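Local coordinates for uncharacterized protein (Parabacteroides distasonis, PDB 4KW2) that is of unknown function but folds as a xylose isomerase-like TIM barrel and may therefore be a sugar isomerase or a related enzyme, at residues A61-E66 with A79-E84; F54-L59 with Y68-L73; E38-T43 with K86-K91; V24-W29 with Q44-G49. One frame throughout, in Å; residues are numbered along the deposited sequence. Where two conformers were deposited one is given.

Interaction 1. Residues A61-E66 with A79-E84. With SO4 (sulfate ion), chain G.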
# COMPACT_ATOMS: atom_id res chain seq x y z
N ALA A 61 22.74 -3.59 -21.25
CA ALA A 61 23.48 -3.44 -22.51
C ALA A 61 22.91 -2.27 -23.31
O ALA A 61 21.69 -2.13 -23.38
CB ALA A 61 23.42 -4.72 -23.32
N PRO A 62 23.77 -1.45 -23.93
CA PRO A 62 25.20 -1.61 -24.20
C PRO A 62 26.15 -1.36 -23.03
O PRO A 62 27.35 -1.57 -23.19
CB PRO A 62 25.46 -0.57 -25.29
CG PRO A 62 24.52 0.53 -24.93
CD PRO A 62 23.28 -0.14 -24.41
N PHE A 63 25.64 -0.93 -21.89
CA PHE A 63 26.51 -0.72 -20.72
C PHE A 63 26.94 -2.07 -20.19
O PHE A 63 26.22 -3.05 -20.33
CB PHE A 63 25.81 0.08 -19.63
CG PHE A 63 25.45 1.46 -20.06
CD1 PHE A 63 26.38 2.48 -19.97
CD2 PHE A 63 24.21 1.73 -20.62
CE1 PHE A 63 26.06 3.76 -20.38
CE2 PHE A 63 23.89 3.00 -21.04
CZ PHE A 63 24.81 4.01 -20.92
N PRO A 64 28.14 -2.12 -19.58
CA PRO A 64 28.59 -3.39 -19.03
C PRO A 64 27.79 -3.78 -17.79
O PRO A 64 27.17 -2.93 -17.15
CB PRO A 64 30.06 -3.14 -18.69
CG PRO A 64 30.22 -1.66 -18.60
CD PRO A 64 29.13 -1.04 -19.42
N LYS A 65 27.81 -5.07 -17.48
CA LYS A 65 27.05 -5.61 -16.35
C LYS A 65 27.53 -5.00 -15.03
O LYS A 65 28.72 -4.70 -14.88
CB LYS A 65 27.19 -7.13 -16.32
CG LYS A 65 26.13 -7.83 -15.49
CD LYS A 65 26.09 -9.32 -15.81
CE LYS A 65 25.20 -10.07 -14.84
NZ LYS A 65 25.21 -11.53 -15.11
N GLU A 66 26.59 -4.83 -14.10
CA GLU A 66 26.83 -4.20 -12.79
C GLU A 66 27.04 -2.68 -12.84
O GLU A 66 27.43 -2.09 -11.84
CB GLU A 66 27.99 -4.86 -12.02
CG GLU A 66 27.98 -6.38 -11.93
CD GLU A 66 26.75 -6.94 -11.24
OE1 GLU A 66 26.08 -6.20 -10.49
OE2 GLU A 66 26.45 -8.14 -11.44
N ALA A 79 27.86 10.04 -22.06
CA ALA A 79 27.62 10.27 -23.48
C ALA A 79 26.83 9.12 -24.08
O ALA A 79 25.94 9.33 -24.91
CB ALA A 79 28.93 10.47 -24.23
N LEU A 80 27.14 7.90 -23.66
CA LEU A 80 26.41 6.73 -24.12
C LEU A 80 24.96 6.75 -23.62
O LEU A 80 24.04 6.42 -24.37
CB LEU A 80 27.11 5.45 -23.67
CG LEU A 80 26.56 4.13 -24.21
CD1 LEU A 80 26.42 4.14 -25.73
CD2 LEU A 80 27.46 2.98 -23.76
N LEU A 81 24.76 7.17 -22.38
CA LEU A 81 23.41 7.27 -21.83
C LEU A 81 22.57 8.28 -22.62
O LEU A 81 21.42 8.01 -22.96
CB LEU A 81 23.45 7.64 -20.34
CG LEU A 81 22.11 7.66 -19.59
CD1 LEU A 81 21.40 6.32 -19.73
CD2 LEU A 81 22.32 8.01 -18.13
N ARG A 82 23.15 9.44 -22.93
CA ARG A 82 22.47 10.44 -23.75
C ARG A 82 22.08 9.86 -25.11
O ARG A 82 20.95 10.04 -25.57
CB ARG A 82 23.34 11.69 -23.93
CG ARG A 82 23.45 12.55 -22.68
CD ARG A 82 23.95 13.95 -22.99
NE ARG A 82 25.24 13.94 -23.68
CZ ARG A 82 26.44 13.83 -23.09
NH1 ARG A 82 26.56 13.72 -21.77
NH2 ARG A 82 27.53 13.81 -23.84
N HIS A 83 23.01 9.15 -25.74
CA HIS A 83 22.77 8.54 -27.05
C HIS A 83 21.63 7.51 -27.00
O HIS A 83 20.80 7.47 -27.91
CB HIS A 83 24.05 7.87 -27.55
CG HIS A 83 23.87 7.05 -28.78
ND1 HIS A 83 23.70 7.61 -30.03
CD2 HIS A 83 23.83 5.71 -28.97
CE1 HIS A 83 23.56 6.65 -30.93
NE2 HIS A 83 23.64 5.49 -30.31
N GLU A 84 21.61 6.70 -25.95
CA GLU A 84 20.61 5.64 -25.79
C GLU A 84 19.19 6.20 -25.60
O GLU A 84 18.23 5.63 -26.11
CB GLU A 84 20.98 4.74 -24.61
CG GLU A 84 22.16 3.80 -24.87
CD GLU A 84 21.93 2.89 -26.07
OE1 GLU A 84 20.89 2.20 -26.11
OE2 GLU A 84 22.80 2.87 -26.96
S SO4 G . 23.80 11.06 -30.72
O1 SO4 G . 23.27 12.21 -31.49
O2 SO4 G . 25.19 10.80 -31.15
O3 SO4 G . 23.77 11.36 -29.27
O4 SO4 G . 22.97 9.86 -30.97
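In this TIM barrel the long loop that leads from strand 50-53 to helix 75-86 doubles back onto the helix it precedes, pressing Pro62 and Phe63 against Leu80, Leu81 and Glu84. Phe63 and Leu80 approach from opposite directions. Leu80 CD2 sits over one face of the Phe63 ring, 4.0 Å from its centroid and 21° off the ring normal, a CH-pi contact displaced toward the rim. Leu80 reaches this face because its CG stands anti to the backbone N (chi1 -173°). The rim of the same ring meets the helix backbone: Phe63 CZ lies 3.5 Å from Leu81 N, which is near the ring plane, and 3.9 Å from Leu81 CB. A flat aromatic group suits the spot, since it can offer a face to the Leu80 side chain and a thin edge to the backbone of the next residue, Leu81. Pro62, preceded by a cis peptide bond, puts its rigid ring beside both Leu80 and the bent chain of Glu84. Pro62 CG comes within 4.0 Å of Leu80 CD2 and 3.5 Å of Glu84 OE2. The other carboxylate oxygen, Glu84 OE1, forms a salt bridge with Arg88 NH1, while Met37 of helix 36-46 touches both Phe63 and Glu84. The contact thus folds the second beta-alpha loop of the TIM barrel onto the helix that follows it.

Interaction 2. Residues F54-L59 with Y68-L73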
# COMPACT_ATOMS: atom_id res chain seq x y z
N PHE A 54 14.98 7.10 -11.62
CA PHE A 54 15.48 6.89 -10.27
C PHE A 54 16.85 6.22 -10.34
O PHE A 54 17.12 5.41 -11.24
CB PHE A 54 14.50 6.02 -9.46
CG PHE A 54 14.57 4.56 -9.81
CD1 PHE A 54 13.87 4.05 -10.89
CD2 PHE A 54 15.36 3.70 -9.06
CE1 PHE A 54 13.95 2.70 -11.22
CE2 PHE A 54 15.45 2.35 -9.39
CZ PHE A 54 14.74 1.86 -10.47
N PHE A 55 17.70 6.55 -9.38
CA PHE A 55 19.07 6.05 -9.33
C PHE A 55 19.16 4.62 -8.81
O PHE A 55 18.27 4.13 -8.11
CB PHE A 55 19.93 6.96 -8.44
CG PHE A 55 20.43 8.21 -9.10
CD1 PHE A 55 19.89 8.68 -10.30
CD2 PHE A 55 21.43 8.95 -8.50
CE1 PHE A 55 20.37 9.84 -10.88
CE2 PHE A 55 21.91 10.11 -9.08
CZ PHE A 55 21.37 10.56 -10.27
N PHE A 56 20.28 3.99 -9.16
CA PHE A 56 20.67 2.63 -8.76
C PHE A 56 19.99 1.51 -9.55
O PHE A 56 20.16 0.34 -9.22
CB PHE A 56 20.58 2.43 -7.24
CG PHE A 56 21.39 3.44 -6.47
CD1 PHE A 56 22.77 3.41 -6.51
CD2 PHE A 56 20.76 4.44 -5.72
CE1 PHE A 56 23.53 4.34 -5.82
CE2 PHE A 56 21.51 5.37 -5.02
CZ PHE A 56 22.89 5.33 -5.07
N GLN A 57 19.27 1.87 -10.60
CA GLN A 57 18.80 0.88 -11.56
C GLN A 57 19.96 0.42 -12.43
O GLN A 57 20.72 1.25 -12.94
CB GLN A 57 17.69 1.45 -12.45
CG GLN A 57 16.95 0.38 -13.24
CD GLN A 57 15.79 0.93 -14.05
OE1 GLN A 57 15.81 2.08 -14.48
NE2 GLN A 57 14.77 0.11 -14.26
N GLU A 58 20.09 -0.89 -12.60
CA GLU A 58 21.04 -1.45 -13.55
C GLU A 58 20.77 -0.85 -14.93
O GLU A 58 19.62 -0.77 -15.37
CB GLU A 58 20.90 -2.98 -13.59
CG GLU A 58 21.72 -3.69 -14.67
CD GLU A 58 23.16 -3.97 -14.26
OE1 GLU A 58 23.62 -3.40 -13.24
OE2 GLU A 58 23.82 -4.76 -14.97
N LEU A 59 21.82 -0.41 -15.61
CA LEU A 59 21.65 0.24 -16.91
C LEU A 59 21.29 -0.79 -17.98
O LEU A 59 20.30 -0.62 -18.67
CB LEU A 59 22.91 1.01 -17.30
CG LEU A 59 23.30 2.23 -16.46
CD1 LEU A 59 24.52 2.92 -17.07
CD2 LEU A 59 22.16 3.23 -16.35
N TYR A 68 25.32 0.79 -12.76
CA TYR A 68 24.00 1.31 -12.38
C TYR A 68 23.91 2.82 -12.54
O TYR A 68 24.92 3.51 -12.66
CB TYR A 68 23.61 0.87 -10.95
CG TYR A 68 24.64 1.13 -9.86
CD1 TYR A 68 24.83 2.41 -9.34
CD2 TYR A 68 25.40 0.09 -9.33
CE1 TYR A 68 25.77 2.64 -8.34
CE2 TYR A 68 26.34 0.32 -8.34
CZ TYR A 68 26.52 1.59 -7.85
OH TYR A 68 27.44 1.82 -6.85
N LEU A 69 22.69 3.34 -12.56
CA LEU A 69 22.47 4.77 -12.72
C LEU A 69 22.83 5.49 -11.43
O LEU A 69 22.26 5.22 -10.38
CB LEU A 69 21.02 5.08 -13.09
CG LEU A 69 20.67 6.55 -13.35
CD1 LEU A 69 21.50 7.14 -14.48
CD2 LEU A 69 19.19 6.70 -13.66
N ASN A 70 23.81 6.39 -11.51
CA ASN A 70 24.20 7.19 -10.38
C ASN A 70 25.05 8.32 -10.91
O ASN A 70 25.50 8.27 -12.05
CB ASN A 70 24.98 6.35 -9.37
CG ASN A 70 25.17 7.04 -8.03
OD1 ASN A 70 24.46 8.00 -7.69
ND2 ASN A 70 26.12 6.56 -7.26
N TYR A 71 25.28 9.33 -10.08
CA TYR A 71 25.96 10.54 -10.54
C TYR A 71 27.47 10.36 -10.76
O TYR A 71 28.14 11.30 -11.18
CB TYR A 71 25.66 11.73 -9.62
CG TYR A 71 25.95 11.54 -8.14
CD1 TYR A 71 27.14 10.97 -7.69
CD2 TYR A 71 25.04 11.98 -7.18
CE1 TYR A 71 27.40 10.82 -6.35
CE2 TYR A 71 25.29 11.83 -5.83
CZ TYR A 71 26.48 11.26 -5.42
OH TYR A 71 26.75 11.12 -4.08
N ASP A 72 27.98 9.16 -10.50
CA ASP A 72 29.40 8.85 -10.67
C ASP A 72 29.75 8.27 -12.05
O ASP A 72 30.89 7.86 -12.28
CB ASP A 72 29.86 7.87 -9.57
CG ASP A 72 29.18 6.51 -9.66
OD1 ASP A 72 28.23 6.34 -10.45
OD2 ASP A 72 29.60 5.59 -8.94
N LEU A 73 28.79 8.23 -12.97
CA LEU A 73 29.05 7.68 -14.31
C LEU A 73 30.15 8.46 -15.04
O LEU A 73 30.15 9.69 -15.04
CB LEU A 73 27.78 7.68 -15.17
CG LEU A 73 26.68 6.70 -14.81
CD1 LEU A 73 25.48 6.92 -15.71
CD2 LEU A 73 27.17 5.26 -14.92
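Over one face of the Phe55 ring stands Asn70 CA, 4.0 Å from the centroid in a CH-pi contact, while Trp216 of the second subunit stacks on the Phe55 ring. Asn70 OD1 lies 3.3 Å from Phe55 CD2, with ring and amide planes 71° apart. The same oxygen is centred over a face of the Tyr71 ring and takes a weak bond from Tyr71 N, which helps fix the rotation of the amide; Asn70 ND2 in turn donates to Gly219 O of the second subunit. Phe56 and Tyr68 run side by side, pointing the same way, with ring planes inclined at 49°. In the Tyr68 conformer described, CE1 meets the edge of the Phe56 ring, 3.6 Å from Phe56 CD1. Beneath these rings the two arms of the beta-alpha loop pair antiparallel, in the pattern of a G1-type beta bulge: Phe56 has positive phi (79°), Phe56 N donates to Leu69 O (2.6 Å), and Leu69 N donates to Gln57 O (2.9 Å). The Leu69 side chain lies beside the pairing; with CG opposite its own N (chi1 -177°), it brings CG to 3.8 Å from Phe55 CD1. On another side its CB packs at 3.9 Å against Leu59 CD2, the two leucines crossing at about a right angle. Branched, flexible Leu59 also reaches Leu73 tip to tip, CD1 to CD2, at 4.1 Å.

Interaction 3. Residues E38-T43 with K86-K91. With SO4 (sulfate ion), chain C.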
# COMPACT_ATOMS: atom_id res chain seq x y z
N GLU A 38 15.90 -1.70 -20.83
CA GLU A 38 14.61 -2.40 -20.97
C GLU A 38 13.43 -1.51 -20.61
O GLU A 38 12.37 -1.57 -21.23
CB GLU A 38 14.59 -3.66 -20.11
CG GLU A 38 15.51 -4.77 -20.60
CD GLU A 38 15.73 -5.88 -19.58
OE1 GLU A 38 15.38 -5.72 -18.39
OE2 GLU A 38 16.29 -6.93 -19.98
N THR A 39 13.61 -0.68 -19.58
CA THR A 39 12.59 0.27 -19.17
C THR A 39 12.30 1.26 -20.30
O THR A 39 11.13 1.58 -20.56
CB THR A 39 13.04 1.03 -17.90
OG1 THR A 39 13.18 0.11 -16.82
CG2 THR A 39 12.05 2.13 -17.52
N LEU A 40 13.35 1.73 -20.97
CA LEU A 40 13.19 2.65 -22.10
C LEU A 40 12.53 1.98 -23.29
O LEU A 40 11.77 2.62 -24.02
CB LEU A 40 14.53 3.27 -22.50
CG LEU A 40 15.22 4.19 -21.48
CD1 LEU A 40 16.41 4.89 -22.11
CD2 LEU A 40 14.26 5.21 -20.88
N ASP A 41 12.79 0.68 -23.49
CA ASP A 41 12.09 -0.08 -24.52
C ASP A 41 10.59 -0.17 -24.24
O ASP A 41 9.77 -0.08 -25.15
CB ASP A 41 12.65 -1.50 -24.65
CG ASP A 41 14.10 -1.54 -25.06
OD1 ASP A 41 14.61 -0.57 -25.67
OD2 ASP A 41 14.76 -2.56 -24.76
N LYS A 42 10.24 -0.37 -22.97
CA LYS A 42 8.85 -0.38 -22.54
C LYS A 42 8.21 0.98 -22.72
O LYS A 42 7.06 1.08 -23.13
CB LYS A 42 8.75 -0.79 -21.07
CG LYS A 42 9.11 -2.23 -20.81
CD LYS A 42 7.94 -3.15 -21.06
CE LYS A 42 8.34 -4.60 -20.88
NZ LYS A 42 7.15 -5.48 -20.93
N THR A 43 8.96 2.03 -22.40
CA THR A 43 8.53 3.40 -22.59
C THR A 43 8.20 3.68 -24.07
O THR A 43 7.24 4.39 -24.37
CB THR A 43 9.60 4.37 -22.04
OG1 THR A 43 9.89 4.03 -20.68
CG2 THR A 43 9.14 5.83 -22.10
N LYS A 86 18.35 9.24 -26.84
CA LYS A 86 18.08 9.95 -28.09
C LYS A 86 17.59 9.02 -29.20
O LYS A 86 16.61 9.34 -29.87
CB LYS A 86 19.33 10.71 -28.56
CG LYS A 86 19.08 11.67 -29.72
CD LYS A 86 20.34 11.88 -30.54
CE LYS A 86 20.09 12.75 -31.76
NZ LYS A 86 19.98 14.19 -31.42
N ILE A 87 18.27 7.89 -29.41
CA ILE A 87 17.87 6.96 -30.47
C ILE A 87 16.52 6.29 -30.22
O ILE A 87 15.97 5.67 -31.14
CB ILE A 87 18.93 5.85 -30.72
CG1 ILE A 87 19.06 4.91 -29.52
CG2 ILE A 87 20.27 6.48 -31.10
CD1 ILE A 87 19.96 3.72 -29.80
N ARG A 88 15.98 6.40 -29.01
CA ARG A 88 14.63 5.90 -28.72
C ARG A 88 13.55 6.97 -28.76
O ARG A 88 12.37 6.67 -28.58
CB ARG A 88 14.61 5.22 -27.35
CG ARG A 88 15.43 3.94 -27.29
CD ARG A 88 15.37 3.37 -25.90
NE ARG A 88 15.91 2.02 -25.81
CZ ARG A 88 17.20 1.71 -25.74
NH1 ARG A 88 18.14 2.65 -25.77
NH2 ARG A 88 17.55 0.44 -25.64
N GLY A 89 13.95 8.22 -28.99
CA GLY A 89 13.01 9.34 -29.04
C GLY A 89 12.43 9.67 -27.68
O GLY A 89 11.27 10.07 -27.58
N ILE A 90 13.24 9.50 -26.63
CA ILE A 90 12.84 9.77 -25.25
C ILE A 90 13.82 10.76 -24.64
O ILE A 90 15.02 10.54 -24.71
CB ILE A 90 12.88 8.48 -24.40
CG1 ILE A 90 11.98 7.40 -25.00
CG2 ILE A 90 12.47 8.79 -22.96
CD1 ILE A 90 12.15 6.03 -24.37
N LYS A 91 13.32 11.83 -24.03
CA LYS A 91 14.18 12.83 -23.38
C LYS A 91 14.39 12.45 -21.92
O LYS A 91 13.42 12.12 -21.23
CB LYS A 91 13.54 14.22 -23.44
CG LYS A 91 13.22 14.72 -24.83
CD LYS A 91 14.44 15.32 -25.50
CE LYS A 91 14.05 16.16 -26.71
NZ LYS A 91 15.25 16.79 -27.33
S SO4 C . 3.28 -5.96 -20.89
O1 SO4 C . 2.14 -5.16 -21.39
O2 SO4 C . 3.97 -6.59 -22.04
O3 SO4 C . 4.25 -5.09 -20.17
O4 SO4 C . 2.76 -6.99 -19.97
O HOH W 1 17.32 -2.57 -24.86
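Arg88 and Asp41 meet with their flat groups only 27° apart, joining helix 36-46 to the turn that leads into strand 91-98 of the barrel. That turn leaves helix 75-86 through a Schellman motif, in which Gly89 takes positive phi, a conformation easily adopted without a side chain. Just before it, Arg88 is extended from CG to NE and therefore long enough to span to the neighbouring helix. It grips one oxygen side-on with two nitrogens: NE reaches Asp41 OD1 at 2.9 Å, and NH2 reaches the same OD1 at 3.1 Å. The oxygen lies in the guanidinium plane, and both donors come from the same face of the carboxylate plane, NE nearly in line with the C-O bond and NH2 on the syn side. Asp41 OD2 accepts from a water that is also weakly linked to Arg88 NH2. With Glu84 OE1 bridged to NH1, the guanidinium is shared by two acids, which probably helps to hold its orientation.

The aliphatic part of Arg88 is used too, its CD resting 3.5 Å from Leu40 CB. Ile90 lies deeper and crosses both Leu40 and Thr43 at a slant, a slim apolar finger against the helix. Its CD1 ends 3.4 Å from Leu40 O and 3.8 Å from Thr43 CG2. Thr43 can offer that methyl because its hydroxyl sits beside its own backbone N (chi1 -54°), where OG1 donates to Thr39 O at 2.7 Å.

Interaction 4. Residues V24-W29 with Q44-G49. With EDO (1,2-ethanediol), chain I.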
# COMPACT_ATOMS: atom_id res chain seq x y z
N VAL A 24 3.98 14.41 -21.02
CA VAL A 24 3.67 13.17 -20.35
C VAL A 24 4.90 12.26 -20.40
O VAL A 24 5.38 11.90 -21.48
CB VAL A 24 2.49 12.43 -21.01
CG1 VAL A 24 2.07 11.23 -20.16
CG2 VAL A 24 1.32 13.39 -21.21
N GLY A 25 5.41 11.91 -19.22
CA GLY A 25 6.56 11.02 -19.10
C GLY A 25 6.30 9.86 -18.17
O GLY A 25 5.28 9.80 -17.48
N ILE A 26 7.24 8.92 -18.15
CA ILE A 26 7.15 7.78 -17.25
C ILE A 26 8.14 7.90 -16.09
O ILE A 26 9.25 8.41 -16.26
CB ILE A 26 7.40 6.47 -18.01
CG1 ILE A 26 6.96 5.28 -17.15
CG2 ILE A 26 8.86 6.32 -18.42
CD1 ILE A 26 7.01 3.96 -17.89
N GLN A 27 7.72 7.45 -14.91
CA GLN A 27 8.65 7.19 -13.82
C GLN A 27 9.26 5.82 -14.06
O GLN A 27 8.54 4.82 -14.10
CB GLN A 27 7.94 7.20 -12.47
CG GLN A 27 7.31 8.54 -12.12
CD GLN A 27 6.65 8.52 -10.76
OE1 GLN A 27 7.19 7.95 -9.80
NE2 GLN A 27 5.46 9.12 -10.67
N THR A 28 10.58 5.76 -14.21
CA THR A 28 11.24 4.49 -14.50
C THR A 28 11.07 3.49 -13.34
O THR A 28 11.20 2.29 -13.55
CB THR A 28 12.73 4.69 -14.84
OG1 THR A 28 13.40 5.35 -13.76
CG2 THR A 28 12.89 5.52 -16.11
N TRP A 29 10.77 3.98 -12.14
CA TRP A 29 10.44 3.11 -11.01
C TRP A 29 9.37 2.06 -11.37
O TRP A 29 9.37 0.95 -10.84
CB TRP A 29 9.98 3.93 -9.80
CG TRP A 29 9.70 3.07 -8.63
CD1 TRP A 29 8.48 2.77 -8.10
CD2 TRP A 29 10.66 2.33 -7.86
NE1 TRP A 29 8.62 1.91 -7.05
CE2 TRP A 29 9.95 1.62 -6.87
CE3 TRP A 29 12.06 2.22 -7.90
CZ2 TRP A 29 10.58 0.80 -5.93
CZ3 TRP A 29 12.69 1.41 -6.97
CH2 TRP A 29 11.95 0.70 -6.00
N GLN A 44 8.97 3.10 -24.98
CA GLN A 44 8.68 3.19 -26.42
C GLN A 44 7.38 2.48 -26.77
O GLN A 44 6.57 3.00 -27.54
CB GLN A 44 9.80 2.56 -27.25
CG GLN A 44 11.08 3.36 -27.29
CD GLN A 44 12.16 2.66 -28.08
OE1 GLN A 44 12.81 1.73 -27.59
NE2 GLN A 44 12.36 3.09 -29.31
N GLN A 45 7.17 1.30 -26.20
CA GLN A 45 5.93 0.54 -26.44
C GLN A 45 4.71 1.27 -25.89
O GLN A 45 3.62 1.17 -26.45
CB GLN A 45 6.04 -0.86 -25.84
CG GLN A 45 7.10 -1.73 -26.50
CD GLN A 45 7.49 -2.91 -25.64
OE1 GLN A 45 6.63 -3.56 -25.05
NE2 GLN A 45 8.78 -3.20 -25.58
N LEU A 46 4.90 2.00 -24.80
CA LEU A 46 3.83 2.83 -24.24
C LEU A 46 3.55 4.07 -25.08
O LEU A 46 2.44 4.60 -25.05
CB LEU A 46 4.20 3.26 -22.82
CG LEU A 46 4.10 2.15 -21.78
CD1 LEU A 46 4.93 2.47 -20.55
CD2 LEU A 46 2.64 1.89 -21.40
N GLY A 47 4.55 4.54 -25.82
CA GLY A 47 4.41 5.72 -26.67
C GLY A 47 4.60 7.02 -25.91
O GLY A 47 3.83 7.96 -26.09
N MSE A 48 5.64 7.08 -25.08
CA MSE A 48 5.97 8.29 -24.32
C MSE A 48 7.36 8.79 -24.66
O MSE A 48 8.27 7.99 -24.92
CB MSE A 48 5.88 8.00 -22.83
CG MSE A 48 4.42 7.97 -22.39
SE MSE A 48 4.33 7.71 -20.44
CE MSE A 48 4.67 5.79 -20.45
N GLY A 49 7.53 10.11 -24.63
CA GLY A 49 8.78 10.74 -25.07
C GLY A 49 9.62 11.36 -23.97
O GLY A 49 10.55 12.12 -24.25
C1 EDO I . 6.66 11.91 -28.14
O1 EDO I . 6.53 13.22 -27.56
C2 EDO I . 5.44 11.06 -27.79
O2 EDO I . 5.68 9.69 -28.14
O HOH W 2 4.94 11.65 -24.11
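Met48, present as selenomethionine, is the bump of this contact, and the hollow is the shallow trough along strand 23-27 between Val24 and Ile26. Selenium settles over the backbone between them, 3.7 Å from Gly25 C, with Val24 CG1 forming one bank of the trough at 4.2 Å from SE. The chain then bends (chi3 -78°), which carries CE round to the other bank, where it rests 3.7 Å from Ile26 CB. An unbranched, pliable side chain is well suited to following such a contour. Ile26 crosses Met48 at about a right angle and is a bump in its own right: its extended end puts CD1 3.7 Å from Leu46 CD1, while Met48 CE touches the same CD1 from another side. Branched Val24 and Ile26 are natural strand residues that offer firm walls for this packing.

At the end of helix 36-46, Gly47 adopts positive phi as the C-prime residue of a Schellman motif, and this turn brings Met48 round to face the strand. Where the backbones lie too far apart to bond directly, a water donates to Val24 O (2.7 Å) and accepts from Gly49 N (3.1 Å). The contact belongs to the first beta-alpha-beta unit of the barrel. Strand 23-27 is flanked by strands 50-53 and 238-241, and Met48 also touches Thr43 of helix 36-46 and Leu257 and Gln261 of helix 250-262.

How the interactions relate
From the N terminus, interaction 4 closes first, joining strand 23-27 to the end of helix 36-46 before strand 50-53 begins. Interaction 3 starts on that same helix and crosses interaction 4; its loop runs on to residues 86-91, where Lys91 N bonds to Gly49 O as the next barrel strand starts. Interactions 1 and 2 are both nested inside that loop and cross each other, folding the segment between strand 50-53 and helix 75-86. They touch through Leu81 with Leu69 and Glu66 N with Glu58 OE2. Interaction 2 is tied back to the earlier elements by Gln57 with Thr39 and Phe54 with Thr28.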